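Local coordinates for McyG protein (Microcystis aeruginosa PCC 7806, PDB 4R0M) that probably activates phenylalanine or a related starter acid as its adenylate for loading onto a carrier domain in microcystin synthesis, at residues E453-E458 and Q509-A514. Sequence-based numbering, arbitrary orientation.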
# COMPACT_ATOMS: atom_id res chain seq x y z
N GLU A 453 -6.01 -10.07 15.77
CA GLU A 453 -6.19 -10.55 14.40
C GLU A 453 -5.29 -11.74 14.07
O GLU A 453 -5.75 -12.72 13.48
CB GLU A 453 -5.98 -9.42 13.39
CG GLU A 453 -7.16 -8.46 13.29
CD GLU A 453 -6.75 -7.05 12.91
OE1 GLU A 453 -5.70 -6.87 12.26
OE2 GLU A 453 -7.50 -6.11 13.25
N THR A 454 -4.02 -11.66 14.46
CA THR A 454 -3.08 -12.77 14.24
C THR A 454 -3.55 -14.02 14.98
O THR A 454 -3.56 -15.11 14.41
CB THR A 454 -1.64 -12.40 14.68
OG1 THR A 454 -1.24 -11.18 14.06
CG2 THR A 454 -0.65 -13.50 14.30
N THR A 455 -3.95 -13.83 16.24
CA THR A 455 -4.45 -14.93 17.07
C THR A 455 -5.67 -15.59 16.45
O THR A 455 -5.77 -16.82 16.40
CB THR A 455 -4.78 -14.44 18.50
OG1 THR A 455 -3.66 -13.71 19.02
CG2 THR A 455 -5.08 -15.61 19.42
N ILE A 456 -6.60 -14.77 15.95
CA ILE A 456 -7.79 -15.25 15.25
C ILE A 456 -7.40 -16.04 14.00
O ILE A 456 -7.96 -17.10 13.73
CB ILE A 456 -8.73 -14.09 14.86
CG1 ILE A 456 -9.26 -13.37 16.10
CG2 ILE A 456 -9.90 -14.58 14.01
CD1 ILE A 456 -9.59 -11.91 15.88
N GLU A 457 -6.43 -15.52 13.25
CA GLU A 457 -6.05 -16.10 11.96
C GLU A 457 -5.27 -17.41 12.06
O GLU A 457 -5.07 -18.10 11.06
CB GLU A 457 -5.32 -15.07 11.09
CG GLU A 457 -6.26 -13.99 10.55
CD GLU A 457 -5.58 -12.99 9.63
OE1 GLU A 457 -4.34 -12.87 9.66
OE2 GLU A 457 -6.31 -12.31 8.87
N GLU A 458 -4.85 -17.77 13.28
CA GLU A 458 -4.25 -19.08 13.55
C GLU A 458 -5.28 -20.20 13.42
O GLU A 458 -4.93 -21.34 13.10
CB GLU A 458 -3.65 -19.12 14.95
CG GLU A 458 -2.44 -18.23 15.17
CD GLU A 458 -2.07 -18.09 16.64
OE1 GLU A 458 -2.60 -18.85 17.47
OE2 GLU A 458 -1.25 -17.20 16.96
N GLN A 509 -9.21 -17.29 25.87
CA GLN A 509 -8.13 -18.12 26.42
C GLN A 509 -6.78 -17.42 26.40
O GLN A 509 -5.98 -17.59 27.32
CB GLN A 509 -8.03 -19.45 25.67
CG GLN A 509 -9.22 -20.40 25.84
CD GLN A 509 -9.37 -20.94 27.26
OE1 GLN A 509 -8.41 -20.98 28.03
NE2 GLN A 509 -10.58 -21.36 27.59
N LYS A 510 -6.53 -16.62 25.36
CA LYS A 510 -5.23 -15.98 25.17
C LYS A 510 -5.14 -14.57 25.73
O LYS A 510 -4.08 -14.14 26.18
CB LYS A 510 -4.83 -15.98 23.68
CG LYS A 510 -4.75 -17.36 23.03
CD LYS A 510 -3.56 -18.18 23.52
CE LYS A 510 -3.53 -19.55 22.86
NZ LYS A 510 -2.41 -20.39 23.35
N PHE A 511 -6.26 -13.84 25.71
CA PHE A 511 -6.26 -12.42 26.09
C PHE A 511 -7.00 -12.10 27.39
O PHE A 511 -6.73 -11.07 28.01
CB PHE A 511 -6.81 -11.56 24.94
CG PHE A 511 -5.90 -11.50 23.75
CD1 PHE A 511 -4.91 -10.52 23.66
CD2 PHE A 511 -6.02 -12.41 22.71
CE1 PHE A 511 -4.07 -10.46 22.57
CE2 PHE A 511 -5.18 -12.36 21.61
CZ PHE A 511 -4.20 -11.38 21.54
N GLY A 512 -7.93 -12.96 27.80
CA GLY A 512 -8.70 -12.74 29.02
C GLY A 512 -9.95 -11.89 28.81
O GLY A 512 -10.75 -11.71 29.73
N ILE A 513 -10.11 -11.37 27.59
CA ILE A 513 -11.31 -10.65 27.20
C ILE A 513 -11.96 -11.34 26.01
O ILE A 513 -11.31 -12.09 25.28
CB ILE A 513 -11.03 -9.16 26.87
CG1 ILE A 513 -9.93 -9.03 25.81
CG2 ILE A 513 -10.69 -8.39 28.14
CD1 ILE A 513 -9.92 -7.71 25.07
N ALA A 514 -13.25 -11.08 25.81
CA ALA A 514 -14.01 -11.75 24.76
C ALA A 514 -14.61 -10.79 23.75
O ALA A 514 -14.94 -9.65 24.09
CB ALA A 514 -15.10 -12.60 25.39
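Thr455 OG1 makes a hydrogen bond with the backbone O of Glu451, one turn back on its own helix, and also touches the edge of the Phe511 ring, 3.3 Å from CE2 and 3.5 Å from CZ. This is helix-on-helix packing within the small C-terminal subdomain of an ANL-family adenylation domain: helix 449-457 lies against the last turn of helix 498-511. The threonine stands at the ring's edge, near its plane, with CB 3.8 Å from CE2, so it meets ring hydrogens and not a pi face. No hydrogen bond crosses between 453-458 and 509-514; van der Waals packing joins them, centred on Thr455, which is buried. Placing OG1 beside the backbone N (chi1 -50°) brings it within reach of the Glu451 carbonyl and puts CG2 anti to the backbone N, against the Lys510 chain. The methyl packs on the first part of the lysine chain, CG2 to CG being 4.0 Å, and the chain bends about the CB-CG bond, at that same CG (chi2 -71°). The lysine NZ is 6.1 Å from Glu458 OE1, too far for a salt bridge; any attraction would be weak. Phe511 also touches Glu451 and Leu452, while His506, one turn before Lys510 on helix 498-511, touches Thr455 and Glu458. Ile456 extends the packing to Val507. Directly after the phenylalanine the chain leaves the helix at Gly512, where phi turns positive (87°).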